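Local coordinates for protein BauA (Acinetobacter baumannii, PDB 6HCP) that probably imports ferric preacinetobactin across the outer membrane as a TonB-dependent siderophore receptor, at residues V254-N259 against P685-L690; W365-T370 against F423-T428. All blocks are in the same frame, centred on the assembly; numbering follows the deposited sequence.

Contact 1. Residues V254-N259 against P685-L690. With EDO (1,2-ethanediol), chain J.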
loop_
_atom_site.group_PDB
_atom_site.type_symbol
_atom_site.label_atom_id
_atom_site.label_comp_id
_atom_site.label_asym_id
_atom_site.label_seq_id
_atom_site.Cartn_x
_atom_site.Cartn_y
_atom_site.Cartn_z
ATOM N N VAL A 254 -3.328 22.524 -11.632
ATOM C CA VAL A 254 -4.189 23.010 -10.551
ATOM C C VAL A 254 -5.571 22.346 -10.665
ATOM O O VAL A 254 -6.104 22.129 -11.775
ATOM C CB VAL A 254 -4.293 24.548 -10.587
ATOM C CG1 VAL A 254 -4.894 25.046 -11.884
ATOM C CG2 VAL A 254 -5.091 25.093 -9.407
ATOM N N THR A 255 -6.185 22.046 -9.517
ATOM C CA THR A 255 -7.509 21.428 -9.505
ATOM C C THR A 255 -8.584 22.513 -9.310
ATOM O O THR A 255 -8.534 23.303 -8.356
ATOM C CB THR A 255 -7.566 20.268 -8.499
ATOM O OG1 THR A 255 -8.812 19.609 -8.718
ATOM C CG2 THR A 255 -7.439 20.702 -7.056
ATOM N N ARG A 256 -9.507 22.571 -10.277
ATOM C CA ARG A 256 -10.587 23.574 -10.352
ATOM C C ARG A 256 -11.917 22.961 -9.906
ATOM O O ARG A 256 -12.835 23.673 -9.462
ATOM C CB ARG A 256 -10.681 24.128 -11.778
ATOM C CG ARG A 256 -11.783 25.163 -11.992
ATOM C CD ARG A 256 -11.518 26.405 -11.154
ATOM N NE ARG A 256 -12.401 27.523 -11.463
ATOM C CZ ARG A 256 -12.207 28.784 -11.056
ATOM N NH1 ARG A 256 -11.115 29.132 -10.378
ATOM N NH2 ARG A 256 -13.048 29.721 -11.452
ATOM N N GLY A 257 -12.065 21.645 -10.100
ATOM C CA GLY A 257 -13.318 20.939 -9.832
ATOM C C GLY A 257 -14.299 20.974 -10.992
ATOM O O GLY A 257 -14.059 21.582 -12.042
ATOM N N VAL A 258 -15.402 20.253 -10.812
ATOM C CA VAL A 258 -16.337 19.983 -11.874
ATOM C C VAL A 258 -17.764 20.201 -11.357
ATOM O O VAL A 258 -18.067 20.013 -10.173
ATOM C CB VAL A 258 -16.136 18.566 -12.444
ATOM C CG1 VAL A 258 -14.721 18.399 -12.984
ATOM C CG2 VAL A 258 -16.452 17.492 -11.415
ATOM N N ASN A 259 -18.650 20.450 -12.305
ATOM C CA ASN A 259 -20.083 20.667 -12.069
ATOM C C ASN A 259 -20.881 19.435 -12.493
ATOM O O ASN A 259 -20.523 18.736 -13.432
ATOM C CB ASN A 259 -20.558 21.936 -12.782
ATOM C CG ASN A 259 -19.982 23.189 -12.154
ATOM O OD1 ASN A 259 -19.549 23.158 -11.004
ATOM N ND2 ASN A 259 -19.796 24.236 -12.946
ATOM N N PRO A 685 -15.715 21.900 -3.439
ATOM C CA PRO A 685 -14.783 23.024 -3.317
ATOM C C PRO A 685 -15.532 24.358 -3.456
ATOM O O PRO A 685 -16.748 24.374 -3.717
ATOM C CB PRO A 685 -13.859 22.768 -4.511
ATOM C CG PRO A 685 -14.812 22.268 -5.577
ATOM C CD PRO A 685 -15.864 21.460 -4.831
ATOM N N GLN A 686 -14.774 25.447 -3.485
ATOM C CA GLN A 686 -15.317 26.759 -3.881
ATOM C C GLN A 686 -15.551 26.823 -5.391
ATOM O O GLN A 686 -14.784 26.263 -6.184
ATOM C CB GLN A 686 -14.347 27.850 -3.447
ATOM C CG GLN A 686 -14.337 28.025 -1.939
ATOM C CD GLN A 686 -13.457 29.170 -1.500
ATOM O OE1 GLN A 686 -13.358 30.178 -2.185
ATOM N NE2 GLN A 686 -12.909 29.067 -0.295
ATOM N N LEU A 687 -16.657 27.477 -5.761
ATOM C CA LEU A 687 -17.009 27.949 -7.117
ATOM C C LEU A 687 -17.515 26.828 -8.035
ATOM O O LEU A 687 -18.271 27.113 -8.932
ATOM C CB LEU A 687 -15.838 28.698 -7.757
ATOM C CG LEU A 687 -15.362 29.934 -6.987
ATOM C CD1 LEU A 687 -14.332 30.700 -7.803
ATOM C CD2 LEU A 687 -16.523 30.847 -6.591
ATOM N N THR A 688 -17.112 25.573 -7.815
ATOM C CA THR A 688 -17.613 24.451 -8.617
ATOM C C THR A 688 -18.201 23.409 -7.659
ATOM O O THR A 688 -17.991 23.483 -6.454
ATOM C CB THR A 688 -16.517 23.820 -9.494
ATOM O OG1 THR A 688 -15.469 23.393 -8.623
ATOM C CG2 THR A 688 -15.966 24.750 -10.557
ATOM N N ASN A 689 -18.932 22.431 -8.199
ATOM C CA ASN A 689 -19.754 21.526 -7.382
ATOM C C ASN A 689 -18.921 20.467 -6.646
ATOM O O ASN A 689 -19.249 20.117 -5.504
ATOM C CB ASN A 689 -20.816 20.809 -8.214
ATOM C CG ASN A 689 -21.879 21.706 -8.814
ATOM O OD1 ASN A 689 -22.457 21.326 -9.823
ATOM N ND2 ASN A 689 -22.164 22.862 -8.204
ATOM N N LEU A 690 -17.890 19.909 -7.316
ATOM C CA LEU A 690 -17.186 18.737 -6.825
ATOM C C LEU A 690 -15.697 18.836 -7.150
ATOM O O LEU A 690 -15.325 19.334 -8.191
ATOM C CB LEU A 690 -17.700 17.474 -7.524
ATOM C CG LEU A 690 -19.159 17.098 -7.340
ATOM C CD1 LEU A 690 -19.458 15.862 -8.176
ATOM C CD2 LEU A 690 -19.496 16.854 -5.887
HETATM C C1 EDO J . -10.678 33.364 -8.087
HETATM O O1 EDO J . -11.983 33.927 -8.232
HETATM C C2 EDO J . -10.726 31.944 -8.623
HETATM O O2 EDO J . -9.786 31.747 -9.688
HETATM O O HOH W 1 -12.681 25.662 -7.838
HETATM O O HOH W 2 -18.778 26.761 -11.670
#
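Thr688 and Arg256 form a short side-chain to backbone hydrogen bond. Thr688 OG1 donates to Arg256 O over 2.8 Å and meets it in the carbonyl plane, on a lone pair. A chi1 of 58° sets OG1 between the backbone N and the carbonyl carbon, which turns it to this acceptor. A water bridges Arg256 O to Gln686 O. Val258 and Leu690 exchange two backbone hydrogen bonds: Val258 N to Leu690 O is 2.8 Å, and Leu690 N to Val258 O is 2.9 Å. Asn689 and Leu690 both lie opposite Val258, a classic beta bulge on a single antiparallel bridge. Asn259 OD1 accepts Asn689 N at 3.0 Å, nearly in line with its C=O. A second water links Asn259 ND2 to Leu687 O. Asn689 OD1 accepts from Val260 N. Gly257 CA comes 3.0 Å from Leu690 O. Apolar contact is slight: Val258 CG2 lies 4.1 Å from Leu690 CB. Arg256 NH2 is 4.0 Å from Leu687 CD1, and NH1 donates to O2 of an ethanediol, probably from the crystallisation liquor, in plane at the guanidinium edge. Arg256 NE hydrogen-bonds to Ser321 O. The contact joins two loops of the receptor, one after barrel strand 238-252 and one before strand 697-705. Strand 258-259 runs parallel to strand 320-325, while Trp682 of strand 682-683 touches Val258 and Leu690.

Contact 2. Residues W365-T370 against F423-T428; sequences WVANAT and FGLADT. With C8E ((hydroxyethyloxy)tri(ethyloxy)octane), chain B.
Two neighbouring antiparallel strands of the transmembrane beta-barrel meet here, 361-381 and 412-431. Val366 pairs with Ala426 and Asn368 with Gly424 as hydrogen-bonded pairs. Val366 N to Ala426 O and Gly424 N to Asn368 O are both 2.9 Å, and the return hydrogen bonds complete the pairs. Between them Ala367 faces Leu425 in a non-hydrogen-bonded pair, where Ala367 CA approaches Gly424 O to 3.2 Å in a CA-H...O contact. The barrel wall has two faces. Trp365, Ala367, Ala369, Phe423, Leu425 and Asp427 lie on one, and a C8E detergent chain passes over it, with C4 3.8 Å from Ala367 CB. This fits the lipid-facing side. There chi1 of Leu425 (177°) sets CG anti to the backbone N, and chi2 (66°) places CD1, which lies 3.8 Å from Ala367 CB. Phe423 CD2 lies 3.8 Å from Ala369 CB. Asp427 OD1 is 3.9 Å from Trp365 CB, while its OD2 hydrogen-bonds to His363 ND1. The other face carries Val366, Asn368 and Ala426. Val366 CG1 is 4.3 Å from Ala426 CB, and Phe51 touches all three residues. Asn368 OD1 lies 3.6 Å from Gly424 N. Arg443 donates to this OD1, and Asp349 accepts from Asn368 ND2.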
loop_
_atom_site.group_PDB
_atom_site.type_symbol
_atom_site.label_atom_id
_atom_site.label_comp_id
_atom_site.label_asym_id
_atom_site.label_seq_id
_atom_site.Cartn_x
_atom_site.Cartn_y
_atom_site.Cartn_z
ATOM N N TRP A 365 -9.902 46.955 30.457
ATOM C CA TRP A 365 -10.618 47.517 29.330
ATOM C C TRP A 365 -9.648 47.727 28.176
ATOM O O TRP A 365 -8.434 47.839 28.367
ATOM C CB TRP A 365 -11.336 48.825 29.711
ATOM C CG TRP A 365 -10.383 49.889 30.172
ATOM C CD1 TRP A 365 -9.992 50.116 31.460
ATOM C CD2 TRP A 365 -9.676 50.840 29.363
ATOM N NE1 TRP A 365 -9.076 51.130 31.498
ATOM C CE2 TRP A 365 -8.853 51.590 30.230
ATOM C CE3 TRP A 365 -9.645 51.131 27.995
ATOM C CZ2 TRP A 365 -8.034 52.622 29.781
ATOM C CZ3 TRP A 365 -8.807 52.131 27.546
ATOM C CH2 TRP A 365 -8.002 52.858 28.425
ATOM N N VAL A 366 -10.227 47.868 26.976
ATOM C CA VAL A 366 -9.492 48.184 25.796
ATOM C C VAL A 366 -10.369 49.058 24.888
ATOM O O VAL A 366 -11.579 48.879 24.830
ATOM C CB VAL A 366 -9.050 46.894 25.069
ATOM C CG1 VAL A 366 -10.219 45.956 24.830
ATOM C CG2 VAL A 366 -8.326 47.196 23.769
ATOM N N ALA A 367 -9.717 49.978 24.180
ATOM C CA ALA A 367 -10.379 50.803 23.187
ATOM C C ALA A 367 -9.458 50.895 21.979
ATOM O O ALA A 367 -8.278 51.172 22.127
ATOM C CB ALA A 367 -10.689 52.178 23.734
ATOM N N ASN A 368 -10.026 50.739 20.774
ATOM C CA ASN A 368 -9.185 50.769 19.608
ATOM C C ASN A 368 -9.910 51.379 18.412
ATOM O O ASN A 368 -11.125 51.637 18.434
ATOM C CB ASN A 368 -8.619 49.372 19.297
ATOM C CG ASN A 368 -9.607 48.454 18.604
ATOM O OD1 ASN A 368 -10.817 48.599 18.770
ATOM N ND2 ASN A 368 -9.089 47.451 17.900
ATOM N N ALA A 369 -9.089 51.699 17.415
ATOM C CA ALA A 369 -9.498 52.131 16.107
ATOM C C ALA A 369 -8.755 51.291 15.073
ATOM O O ALA A 369 -7.549 51.061 15.230
ATOM C CB ALA A 369 -9.182 53.600 15.938
ATOM N N THR A 370 -9.478 50.839 14.038
ATOM C CA THR A 370 -8.875 50.019 12.981
ATOM C C THR A 370 -9.180 50.645 11.623
ATOM O O THR A 370 -10.207 51.317 11.450
ATOM C CB THR A 370 -9.367 48.562 13.024
ATOM O OG1 THR A 370 -10.701 48.465 12.513
ATOM C CG2 THR A 370 -9.316 47.973 14.410
ATOM N N PHE A 423 -14.231 51.480 15.347
ATOM C CA PHE A 423 -13.870 51.961 16.661
ATOM C C PHE A 423 -14.562 51.018 17.632
ATOM O O PHE A 423 -15.751 50.720 17.489
ATOM C CB PHE A 423 -14.221 53.451 16.825
ATOM C CG PHE A 423 -13.724 54.320 15.681
ATOM C CD1 PHE A 423 -14.289 54.224 14.410
ATOM C CD2 PHE A 423 -12.616 55.147 15.831
ATOM C CE1 PHE A 423 -13.771 54.935 13.329
ATOM C CE2 PHE A 423 -12.129 55.892 14.761
ATOM C CZ PHE A 423 -12.658 55.726 13.501
ATOM N N GLY A 424 -13.797 50.532 18.613
ATOM C CA GLY A 424 -14.334 49.579 19.528
ATOM C C GLY A 424 -13.915 49.833 20.967
ATOM O O GLY A 424 -12.910 50.493 21.237
ATOM N N LEU A 425 -14.743 49.331 21.888
ATOM C CA LEU A 425 -14.522 49.468 23.323
ATOM C C LEU A 425 -15.039 48.205 24.001
ATOM O O LEU A 425 -16.142 47.753 23.708
ATOM C CB LEU A 425 -15.260 50.718 23.826
ATOM C CG LEU A 425 -15.201 50.992 25.328
ATOM C CD1 LEU A 425 -13.776 51.320 25.770
ATOM C CD2 LEU A 425 -16.129 52.135 25.689
ATOM N N ALA A 426 -14.267 47.690 24.974
ATOM C CA ALA A 426 -14.734 46.606 25.813
ATOM C C ALA A 426 -14.147 46.723 27.223
ATOM O O ALA A 426 -13.067 47.247 27.410
ATOM C CB ALA A 426 -14.395 45.254 25.218
ATOM N N ASP A 427 -14.912 46.194 28.177
ATOM C CA ASP A 427 -14.491 46.083 29.562
ATOM C C ASP A 427 -14.788 44.666 30.031
ATOM O O ASP A 427 -15.877 44.137 29.764
ATOM C CB ASP A 427 -15.232 47.093 30.444
ATOM C CG ASP A 427 -14.733 47.181 31.889
ATOM O OD1 ASP A 427 -13.561 46.793 32.147
ATOM O OD2 ASP A 427 -15.480 47.761 32.724
ATOM N N THR A 428 -13.816 44.077 30.738
ATOM C CA THR A 428 -14.017 42.829 31.433
ATOM C C THR A 428 -14.015 43.127 32.942
ATOM O O THR A 428 -13.026 43.613 33.467
ATOM C CB THR A 428 -12.943 41.782 31.089
ATOM O OG1 THR A 428 -12.958 41.488 29.692
ATOM C CG2 THR A 428 -13.151 40.491 31.851
HETATM C C1 C8E B . -14.443 54.035 20.992
HETATM C C2 C8E B . -13.168 54.765 21.347
HETATM C C3 C8E B . -12.089 54.636 20.280
HETATM C C4 C8E B . -10.679 54.751 20.875
HETATM C C5 C8E B . -9.627 55.039 19.804
HETATM C C6 C8E B . -8.206 54.864 20.297
HETATM C C7 C8E B . -7.228 55.301 19.211
HETATM C C8 C8E B . -6.028 56.049 19.778
HETATM O O9 C8E B . -4.802 55.709 19.119
HETATM C C10 C8E B . -3.740 55.540 20.063
HETATM C C11 C8E B . -2.399 55.765 19.402
HETATM O O12 C8E B . -1.449 55.029 20.154
#

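Overall arrangement
Both contacts reach the strand system of the barrel, but through different kinds of element. Contact 2 is regular wall, a run of five paired positions between two long strands. Contact 1 joins a loop ending in the short strand 258-259 to the loop between strands 682-683 and 691-692, through one bulged bridge and two waters. Contact 2 is buried within the wall, with a largely apolar face under detergent and a face bearing Asn368 turned the other way. Contact 1 is partly buried and more polar. Its centre is 18 Å from the chain's centre, against 25 Å for contact 2. They lie on opposite sides of that centre, with nearest atoms about 23 Å apart. In sequence, contact 2 is nested between the two segments of contact 1.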